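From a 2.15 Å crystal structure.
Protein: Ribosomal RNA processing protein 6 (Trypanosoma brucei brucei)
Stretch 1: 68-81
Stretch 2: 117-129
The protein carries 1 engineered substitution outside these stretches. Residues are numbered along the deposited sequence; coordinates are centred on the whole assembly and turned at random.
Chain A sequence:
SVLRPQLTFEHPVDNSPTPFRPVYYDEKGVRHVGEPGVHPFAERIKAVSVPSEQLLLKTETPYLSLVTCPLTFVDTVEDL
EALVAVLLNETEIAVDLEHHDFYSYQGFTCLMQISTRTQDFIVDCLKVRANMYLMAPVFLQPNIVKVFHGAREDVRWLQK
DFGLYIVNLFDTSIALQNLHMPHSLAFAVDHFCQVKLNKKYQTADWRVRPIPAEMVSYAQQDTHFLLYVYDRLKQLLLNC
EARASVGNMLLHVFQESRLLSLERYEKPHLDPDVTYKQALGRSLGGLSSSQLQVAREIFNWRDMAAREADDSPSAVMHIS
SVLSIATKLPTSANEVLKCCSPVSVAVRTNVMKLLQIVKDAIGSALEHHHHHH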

ATOM      1  N   THR A  68       1.056 -21.196  21.308  1.00 38.05           N
ATOM      2  CA  THR A  68      -0.268 -21.824  21.299  1.00 37.73           C
ATOM      3  C   THR A  68      -1.402 -20.989  20.657  1.00 40.57           C
ATOM      4  O   THR A  68      -2.548 -21.446  20.628  1.00 39.74           O
ATOM      5  N   CYS A  69      -1.090 -19.790  20.126  1.00 36.58           N
ATOM      6  CA  CYS A  69      -2.097 -18.927  19.500  1.00 34.95           C
ATOM      7  C   CYS A  69      -2.489 -19.538  18.169  1.00 36.05           C
ATOM      8  O   CYS A  69      -1.588 -19.805  17.358  1.00 35.89           O
ATOM      9  N   PRO A  70      -3.803 -19.727  17.895  1.00 30.93           N
ATOM     10  CA  PRO A  70      -4.191 -20.278  16.588  1.00 30.30           C
ATOM     11  C   PRO A  70      -3.852 -19.285  15.490  1.00 35.07           C
ATOM     12  O   PRO A  70      -4.002 -18.061  15.661  1.00 34.76           O
ATOM     13  N   LEU A  71      -3.285 -19.813  14.409  1.00 31.53           N
ATOM     14  CA  LEU A  71      -2.952 -19.052  13.204  1.00 29.43           C
ATOM     15  C   LEU A  71      -3.594 -19.772  12.022  1.00 33.98           C
ATOM     16  O   LEU A  71      -3.364 -20.974  11.837  1.00 33.43           O
ATOM     17  N   THR A  72      -4.412 -19.054  11.237  1.00 30.82           N
ATOM     18  CA  THR A  72      -5.064 -19.632  10.054  1.00 30.06           C
ATOM     19  C   THR A  72      -4.630 -18.886   8.799  1.00 32.61           C
ATOM     20  O   THR A  72      -4.618 -17.651   8.777  1.00 31.69           O
ATOM     21  N   PHE A  73      -4.228 -19.646   7.778  1.00 29.19           N
ATOM     22  CA  PHE A  73      -3.829 -19.103   6.493  1.00 27.93           C
ATOM     23  C   PHE A  73      -5.045 -19.239   5.589  1.00 31.35           C
ATOM     24  O   PHE A  73      -5.518 -20.342   5.377  1.00 30.58           O
ATOM     25  N   VAL A  74      -5.586 -18.104   5.114  1.00 26.97           N
ATOM     26  CA  VAL A  74      -6.815 -18.052   4.327  1.00 26.38           C
ATOM     27  C   VAL A  74      -6.469 -17.784   2.863  1.00 30.54           C
ATOM     28  O   VAL A  74      -5.892 -16.732   2.547  1.00 28.11           O
ATOM     29  N   ASP A  75      -6.831 -18.734   1.966  1.00 27.72           N
ATOM     30  CA  ASP A  75      -6.526 -18.551   0.559  1.00 27.12           C
ATOM     31  C   ASP A  75      -7.616 -19.060  -0.367  1.00 29.64           C
ATOM     32  O   ASP A  75      -7.369 -19.203  -1.573  1.00 28.54           O
ATOM     33  N   THR A  76      -8.836 -19.281   0.166  1.00 27.10           N
ATOM     34  CA  THR A  76     -10.013 -19.646  -0.665  1.00 27.41           C
ATOM     35  C   THR A  76     -11.172 -18.719  -0.293  1.00 31.79           C
ATOM     36  O   THR A  76     -11.115 -18.099   0.783  1.00 30.61           O
ATOM     37  N   VAL A  77     -12.211 -18.625  -1.171  1.00 29.59           N
ATOM     38  CA  VAL A  77     -13.408 -17.785  -0.976  1.00 30.74           C
ATOM     39  C   VAL A  77     -14.149 -18.208   0.287  1.00 33.75           C
ATOM     40  O   VAL A  77     -14.473 -17.348   1.088  1.00 34.55           O
ATOM     41  N   GLU A  78     -14.429 -19.521   0.442  1.00 28.83           N
ATOM     42  CA  GLU A  78     -15.152 -20.145   1.577  1.00 28.56           C
ATOM     43  C   GLU A  78     -14.431 -19.850   2.888  1.00 31.22           C
ATOM     44  O   GLU A  78     -15.085 -19.554   3.881  1.00 32.88           O
ATOM     45  N   ASP A  79     -13.096 -19.929   2.897  1.00 25.97           N
ATOM     46  CA  ASP A  79     -12.294 -19.623   4.088  1.00 26.21           C
ATOM     47  C   ASP A  79     -12.292 -18.138   4.416  1.00 28.35           C
ATOM     48  O   ASP A  79     -12.240 -17.782   5.588  1.00 28.56           O
ATOM     49  N   LEU A  80     -12.410 -17.286   3.390  1.00 23.70           N
ATOM     50  CA  LEU A  80     -12.508 -15.835   3.542  1.00 23.09           C
ATOM     51  C   LEU A  80     -13.864 -15.465   4.167  1.00 27.11           C
ATOM     52  O   LEU A  80     -13.914 -14.626   5.072  1.00 27.04           O
ATOM     53  N   GLU A  81     -14.948 -16.093   3.683  1.00 23.38           N
ATOM     54  CA  GLU A  81     -16.308 -15.890   4.187  1.00 23.81           C
ATOM     55  C   GLU A  81     -16.408 -16.360   5.632  1.00 29.50           C
ATOM     56  O   GLU A  81     -17.001 -15.653   6.443  1.00 30.05           O
ATOM     57  N   ARG A 117      -8.621 -10.901  19.551  1.00 30.60           N
ATOM     58  CA  ARG A 117      -8.165 -11.198  20.912  1.00 30.46           C
ATOM     59  C   ARG A 117      -7.831 -12.686  21.102  1.00 32.43           C
ATOM     60  O   ARG A 117      -7.105 -13.015  22.025  1.00 32.55           O
ATOM     61  N   THR A 118      -8.383 -13.580  20.264  1.00 28.03           N
ATOM     62  CA  THR A 118      -8.228 -15.034  20.468  1.00 28.74           C
ATOM     63  C   THR A 118      -7.413 -15.764  19.400  1.00 31.93           C
ATOM     64  O   THR A 118      -7.065 -16.933  19.596  1.00 31.09           O
ATOM     65  N   GLN A 119      -7.128 -15.100  18.268  1.00 28.45           N
ATOM     66  CA  GLN A 119      -6.410 -15.747  17.182  1.00 28.71           C
ATOM     67  C   GLN A 119      -5.930 -14.784  16.105  1.00 31.12           C
ATOM     68  O   GLN A 119      -6.366 -13.627  16.050  1.00 28.52           O
ATOM     69  N   ASP A 120      -5.051 -15.304  15.227  1.00 27.24           N
ATOM     70  CA  ASP A 120      -4.464 -14.580  14.119  1.00 26.22           C
ATOM     71  C   ASP A 120      -4.885 -15.194  12.787  1.00 30.47           C
ATOM     72  O   ASP A 120      -5.139 -16.391  12.716  1.00 30.33           O
ATOM     73  N   PHE A 121      -4.915 -14.373  11.726  1.00 27.05           N
ATOM     74  CA  PHE A 121      -5.251 -14.779  10.371  1.00 25.98           C
ATOM     75  C   PHE A 121      -4.300 -14.121   9.395  1.00 27.89           C
ATOM     76  O   PHE A 121      -3.813 -13.017   9.646  1.00 26.85           O
ATOM     77  N   ILE A 122      -3.998 -14.827   8.316  1.00 25.09           N
ATOM     78  CA  ILE A 122      -3.188 -14.325   7.198  1.00 25.89           C
ATOM     79  C   ILE A 122      -4.007 -14.596   5.971  1.00 29.04           C
ATOM     80  O   ILE A 122      -4.367 -15.745   5.734  1.00 27.11           O
ATOM     81  N   VAL A 123      -4.380 -13.519   5.254  1.00 25.15           N
ATOM     82  CA  VAL A 123      -5.199 -13.589   4.064  1.00 25.56           C
ATOM     83  C   VAL A 123      -4.377 -13.451   2.784  1.00 28.70           C
ATOM     84  O   VAL A 123      -3.707 -12.456   2.574  1.00 27.62           O
ATOM     85  N   ASP A 124      -4.519 -14.432   1.887  1.00 26.65           N
ATOM     86  CA  ASP A 124      -3.856 -14.353   0.605  1.00 27.16           C
ATOM     87  C   ASP A 124      -4.663 -13.515  -0.395  1.00 32.71           C
ATOM     88  O   ASP A 124      -5.475 -14.042  -1.155  1.00 31.67           O
ATOM     89  N   CYS A 125      -4.399 -12.190  -0.372  1.00 32.63           N
ATOM     90  CA  CYS A 125      -4.892 -11.089  -1.229  1.00 33.13           C
ATOM     91  C   CYS A 125      -4.697 -11.338  -2.683  1.00 36.21           C
ATOM     92  O   CYS A 125      -5.245 -10.575  -3.471  1.00 38.24           O
ATOM     93  N   LEU A 126      -3.748 -12.188  -3.040  1.00 30.11           N
ATOM     94  CA  LEU A 126      -3.491 -12.474  -4.428  1.00 29.92           C
ATOM     95  C   LEU A 126      -4.452 -13.539  -4.896  1.00 35.04           C
ATOM     96  O   LEU A 126      -5.150 -13.341  -5.880  1.00 36.42           O
ATOM     97  N   LYS A 127      -4.519 -14.646  -4.166  1.00 30.90           N
ATOM     98  CA  LYS A 127      -5.381 -15.774  -4.487  1.00 30.17           C
ATOM     99  C   LYS A 127      -6.858 -15.418  -4.367  1.00 33.88           C
ATOM    100  O   LYS A 127      -7.644 -15.918  -5.161  1.00 34.59           O
ATOM    101  N   VAL A 128      -7.242 -14.559  -3.405  1.00 29.78           N
ATOM    102  CA  VAL A 128      -8.667 -14.184  -3.259  1.00 28.31           C
ATOM    103  C   VAL A 128      -8.893 -12.683  -3.583  1.00 29.43           C
ATOM    104  O   VAL A 128      -9.896 -12.105  -3.151  1.00 27.70           O
ATOM    105  N   ARG A 129      -7.997 -12.088  -4.427  1.00 25.97           N
ATOM    106  CA  ARG A 129      -8.074 -10.693  -4.877  1.00 25.43           C
ATOM    107  C   ARG A 129      -9.468 -10.294  -5.309  1.00 29.81           C
ATOM    108  O   ARG A 129      -9.983  -9.284  -4.829  1.00 29.25           O
TER

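What holds the two backbones in register, and where does that leave the side chains? The strand of Leu-71 to Val-74 runs parallel to the second stretch around Asp-120 to Val-123, and five hydrogen bonds zip them together, from Asp-120 N to Pro-70 O (3.0 Å) through to Asp-124 N to Val-74 O (2.8 Å). Thr-72 and Val-74 each use both N and O, bonding to Asp-120 O and Ile-122 N and to Ile-122 O and Asp-124 N, the alternation expected of parallel pairing. Side chains therefore alternate too: Leu-71, Phe-73, Asp-120 and Ile-122 lie on one face of the sheet, Thr-72, Val-74, Phe-121 and Val-123 on the other.

Which apolar side chains pack on each face? On the first, Ile-122 (chi1 m, chi2 t) sits between two neighbours: its CD1 lies 3.9 Å from Leu-71 CD1, and its CG2 is 3.6 Å from Phe-73 CD1, at the edge of that ring. Leu-71 (t, p) and Phe-73 (chi1 t) both leave the backbone toward this face, but their ends lean back to the other strand, so that Phe-73 CZ also reaches Asp-124 CB at 3.7 Å. On the second face, Thr-72 CB is 3.8 Å from Phe-121 CD1, while Val-74 CB lies 4.2 Å from Val-123 CG2; Val-74 and Val-123 are both t, and Phe-121 has chi1 m.

How does the contact continue beyond the strands? Leu-80 (t, p), on the helix, points toward the second stretch and spans two valines, with CD1 4.0 Å from Val-123 CG1 and CD2 3.9 Å from Val-128 CG2. Val-128 (m) also turns toward the first stretch, its CG1 resting 3.5 Å from Thr-76 C. Beside it, Lys-127 CG packs 3.4 Å from Asp-75 O, an approach made by the aliphatic part of the lysine. Thr-76 (p) faces away and caps the helix instead, OG1 accepting a weak bond from Asp-79 N at 3.4 Å and donating to Asp-79 OD2 at 3.0 Å.

Where do the polar groups find partners? Two waters bridge the stretches. Water 1 joins Thr-72 OG1 (m) at 2.7 Å, accepts from Gln-119 NE2 at 2.8 Å and donates to Asp-120 O at 2.7 Å, linking side chains whose OG1 and NE2 are themselves 4.3 Å apart. Water 2 donates to both Asp-75 OD2 (2.9 Å) and Asp-124 OD2 (2.7 Å), lying between two carboxylates. The other oxygen of Asp-124 (t), OD1, accepts from Leu-126 N and Lys-127 N, each at 3.0 Å, tying down the turn that follows.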

ATOM      1  CB  THR A  68      -0.625 -22.244  22.715  1.00 43.72           C
ATOM      2  OG1 THR A  68      -0.494 -21.120  23.583  1.00 37.93           O
ATOM      3  CG2 THR A  68       0.247 -23.384  23.221  1.00 46.54           C
ATOM      4  CB  CYS A  69      -1.580 -17.499  19.317  1.00 34.96           C
ATOM      5  SG  CYS A  69      -2.735 -16.399  18.455  1.00 38.67           S
ATOM      6  CB  PRO A  70      -5.704 -20.505  16.712  1.00 31.49           C
ATOM      7  CG  PRO A  70      -6.018 -20.391  18.156  1.00 36.29           C
ATOM      8  CD  PRO A  70      -4.992 -19.464  18.731  1.00 31.96           C
ATOM      9  CB  LEU A  71      -1.429 -18.935  13.019  1.00 29.07           C
ATOM     10  CG  LEU A  71      -0.923 -18.350  11.675  1.00 33.56           C
ATOM     11  CD1 LEU A  71      -1.426 -16.905  11.431  1.00 33.77           C
ATOM     12  CD2 LEU A  71       0.594 -18.412  11.600  1.00 33.25           C
ATOM     13  CB  THR A  72      -6.586 -19.678  10.225  1.00 35.82           C
ATOM     14  OG1 THR A  72      -6.896 -20.373  11.432  1.00 33.80           O
ATOM     15  CG2 THR A  72      -7.315 -20.318   9.013  1.00 29.51           C
ATOM     16  CB  PHE A  73      -2.580 -19.812   5.926  1.00 29.22           C
ATOM     17  CG  PHE A  73      -2.145 -19.198   4.611  1.00 29.71           C
ATOM     18  CD1 PHE A  73      -1.525 -17.957   4.575  1.00 32.54           C
ATOM     19  CD2 PHE A  73      -2.394 -19.844   3.408  1.00 31.86           C
ATOM     20  CE1 PHE A  73      -1.164 -17.366   3.354  1.00 33.60           C
ATOM     21  CE2 PHE A  73      -2.030 -19.255   2.190  1.00 34.85           C
ATOM     22  CZ  PHE A  73      -1.425 -18.020   2.172  1.00 32.84           C
ATOM     23  CB  VAL A  74      -7.788 -16.967   4.904  1.00 28.64           C
ATOM     24  CG1 VAL A  74      -8.994 -16.754   3.984  1.00 27.66           C
ATOM     25  CG2 VAL A  74      -8.220 -17.285   6.336  1.00 27.37           C
ATOM     26  CB  ASP A  75      -5.130 -19.119   0.190  1.00 29.28           C
ATOM     27  CG  ASP A  75      -4.957 -20.627   0.237  1.00 44.36           C
ATOM     28  OD1 ASP A  75      -5.824 -21.315   0.837  1.00 43.28           O
ATOM     29  OD2 ASP A  75      -3.911 -21.121  -0.268  1.00 55.82           O
ATOM     30  CB  THR A  76     -10.420 -21.127  -0.552  1.00 31.09           C
ATOM     31  OG1 THR A  76     -10.922 -21.384   0.753  1.00 33.92           O
ATOM     32  CG2 THR A  76      -9.306 -22.079  -0.904  1.00 29.60           C
ATOM     33  CB  VAL A  77     -14.391 -17.758  -2.186  1.00 36.31           C
ATOM     34  CG1 VAL A  77     -15.494 -16.703  -1.991  1.00 36.02           C
ATOM     35  CG2 VAL A  77     -13.665 -17.507  -3.488  1.00 36.88           C
ATOM     36  CB  GLU A  78     -15.277 -21.687   1.423  1.00 30.34           C
ATOM     37  CG  GLU A  78     -15.328 -22.210  -0.000  1.00 44.32           C
ATOM     38  CD  GLU A  78     -13.981 -22.390  -0.679  1.00 60.18           C
ATOM     39  OE1 GLU A  78     -13.742 -21.684  -1.683  1.00 47.95           O
ATOM     40  OE2 GLU A  78     -13.191 -23.264  -0.249  1.00 51.14           O
ATOM     41  CB  ASP A  79     -10.889 -20.203   3.983  1.00 28.31           C
ATOM     42  CG  ASP A  79     -10.917 -21.713   4.167  1.00 45.67           C
ATOM     43  OD1 ASP A  79     -11.731 -22.202   4.996  1.00 47.61           O
ATOM     44  OD2 ASP A  79     -10.178 -22.411   3.445  1.00 54.25           O
ATOM     45  CB  LEU A  80     -12.296 -15.122   2.188  1.00 22.61           C
ATOM     46  CG  LEU A  80     -12.347 -13.595   2.197  1.00 28.34           C
ATOM     47  CD1 LEU A  80     -11.305 -13.008   3.170  1.00 29.42           C
ATOM     48  CD2 LEU A  80     -12.163 -13.031   0.783  1.00 27.43           C
ATOM     49  CB  GLU A  81     -17.336 -16.649   3.320  1.00 24.45           C
ATOM     50  CG  GLU A  81     -17.450 -16.064   1.926  1.00 25.65           C
ATOM     51  CD  GLU A  81     -18.371 -16.810   0.989  1.00 43.32           C
ATOM     52  OE1 GLU A  81     -18.232 -18.048   0.868  1.00 38.53           O
ATOM     53  OE2 GLU A  81     -19.209 -16.144   0.346  1.00 41.63           O
ATOM     54  CB  ARG A 117      -9.249 -10.794  21.946  1.00 29.45           C
ATOM     55  CG  ARG A 117      -9.620  -9.310  21.935  1.00 29.38           C
ATOM     56  CD  ARG A 117      -8.422  -8.396  22.187  1.00 30.90           C
ATOM     57  NE  ARG A 117      -8.896  -7.031  22.317  1.00 32.79           N
ATOM     58  CZ  ARG A 117      -8.234  -6.039  22.890  1.00 41.14           C
ATOM     59  NH1 ARG A 117      -7.004  -6.228  23.348  1.00 36.49           N
ATOM     60  NH2 ARG A 117      -8.793  -4.846  23.003  1.00 29.88           N
ATOM     61  CB  THR A 118      -9.620 -15.695  20.627  1.00 34.27           C
ATOM     62  OG1 THR A 118     -10.523 -15.214  19.609  1.00 26.86           O
ATOM     63  CG2 THR A 118     -10.201 -15.478  22.006  1.00 32.23           C
ATOM     64  CB  GLN A 119      -7.281 -16.859  16.559  1.00 30.85           C
ATOM     65  CG  GLN A 119      -8.572 -16.346  15.961  1.00 29.69           C
ATOM     66  CD  GLN A 119      -9.460 -17.465  15.497  1.00 40.83           C
ATOM     67  OE1 GLN A 119     -10.663 -17.466  15.761  1.00 40.55           O
ATOM     68  NE2 GLN A 119      -8.911 -18.396  14.734  1.00 29.02           N
ATOM     69  CB  ASP A 120      -2.919 -14.611  14.252  1.00 27.68           C
ATOM     70  CG  ASP A 120      -2.364 -13.967  15.512  1.00 32.62           C
ATOM     71  OD1 ASP A 120      -2.997 -13.020  16.030  1.00 29.60           O
ATOM     72  OD2 ASP A 120      -1.292 -14.393  15.965  1.00 42.17           O
ATOM     73  CB  PHE A 121      -6.687 -14.386  10.016  1.00 27.51           C
ATOM     74  CG  PHE A 121      -7.741 -15.037  10.882  1.00 29.37           C
ATOM     75  CD1 PHE A 121      -8.228 -16.310  10.577  1.00 31.18           C
ATOM     76  CD2 PHE A 121      -8.247 -14.382  12.006  1.00 31.00           C
ATOM     77  CE1 PHE A 121      -9.212 -16.909  11.370  1.00 32.29           C
ATOM     78  CE2 PHE A 121      -9.239 -14.977  12.794  1.00 34.32           C
ATOM     79  CZ  PHE A 121      -9.728 -16.230  12.454  1.00 32.97           C
ATOM     80  CB  ILE A 122      -1.740 -14.882   7.108  1.00 29.37           C
ATOM     81  CG1 ILE A 122      -0.877 -14.337   8.256  1.00 29.66           C
ATOM     82  CG2 ILE A 122      -1.102 -14.543   5.747  1.00 28.53           C
ATOM     83  CD1 ILE A 122       0.443 -15.110   8.479  1.00 41.02           C
ATOM     84  CB  VAL A 123      -6.415 -12.608   4.097  1.00 29.39           C
ATOM     85  CG1 VAL A 123      -7.311 -12.792   2.866  1.00 27.91           C
ATOM     86  CG2 VAL A 123      -7.226 -12.830   5.366  1.00 29.57           C
ATOM     87  CB  ASP A 124      -3.481 -15.743   0.072  1.00 29.11           C
ATOM     88  CG  ASP A 124      -2.595 -15.702  -1.148  1.00 32.56           C
ATOM     89  OD1 ASP A 124      -2.576 -14.651  -1.840  1.00 30.63           O
ATOM     90  OD2 ASP A 124      -1.962 -16.726  -1.448  1.00 36.52           O
ATOM     91  CB  CYS A 125      -4.168  -9.796  -0.876  1.00 33.32           C
ATOM     92  SG  CYS A 125      -4.658  -9.097   0.676  1.00 37.00           S
ATOM     93  CB  LEU A 126      -2.028 -12.895  -4.655  1.00 29.54           C
ATOM     94  CG  LEU A 126      -0.989 -11.776  -4.549  1.00 32.09           C
ATOM     95  CD1 LEU A 126       0.442 -12.328  -4.707  1.00 30.93           C
ATOM     96  CD2 LEU A 126      -1.276 -10.657  -5.553  1.00 32.06           C
ATOM     97  CB  LYS A 127      -5.024 -17.003  -3.629  1.00 32.28           C
ATOM     98  CG  LYS A 127      -5.542 -18.288  -4.246  1.00 45.64           C
ATOM     99  CD  LYS A 127      -4.546 -19.420  -4.220  1.00 52.14           C
ATOM    100  CE  LYS A 127      -5.175 -20.689  -4.737  1.00 56.53           C
ATOM    101  NZ  LYS A 127      -5.738 -20.519  -6.108  1.00 68.16           N
ATOM    102  CB  VAL A 128      -9.314 -14.635  -1.901  1.00 31.26           C
ATOM    103  CG1 VAL A 128      -9.222 -16.147  -1.735  1.00 30.55           C
ATOM    104  CG2 VAL A 128      -8.698 -13.930  -0.704  1.00 30.60           C
ATOM    105  CB  ARG A 129      -7.082 -10.412  -6.021  1.00 26.16           C
ATOM    106  CG  ARG A 129      -7.062  -8.944  -6.471  1.00 26.86           C
ATOM    107  CD  ARG A 129      -6.082  -8.772  -7.613  1.00 27.76           C
ATOM    108  NE  ARG A 129      -6.246  -7.509  -8.334  1.00 29.34           N
ATOM    109  CZ  ARG A 129      -5.702  -6.357  -7.952  1.00 47.17           C
ATOM    110  NH1 ARG A 129      -4.955  -6.298  -6.851  1.00 35.63           N
ATOM    111  NH2 ARG A 129      -5.892  -5.259  -8.665  1.00 33.97           N
TER
HETATM  112  O   HOH W   1      -6.375 -18.673  13.507  1.00 25.79           O
HETATM  113  O   HOH W   2      -1.800 -19.342  -1.056  1.00 34.61           O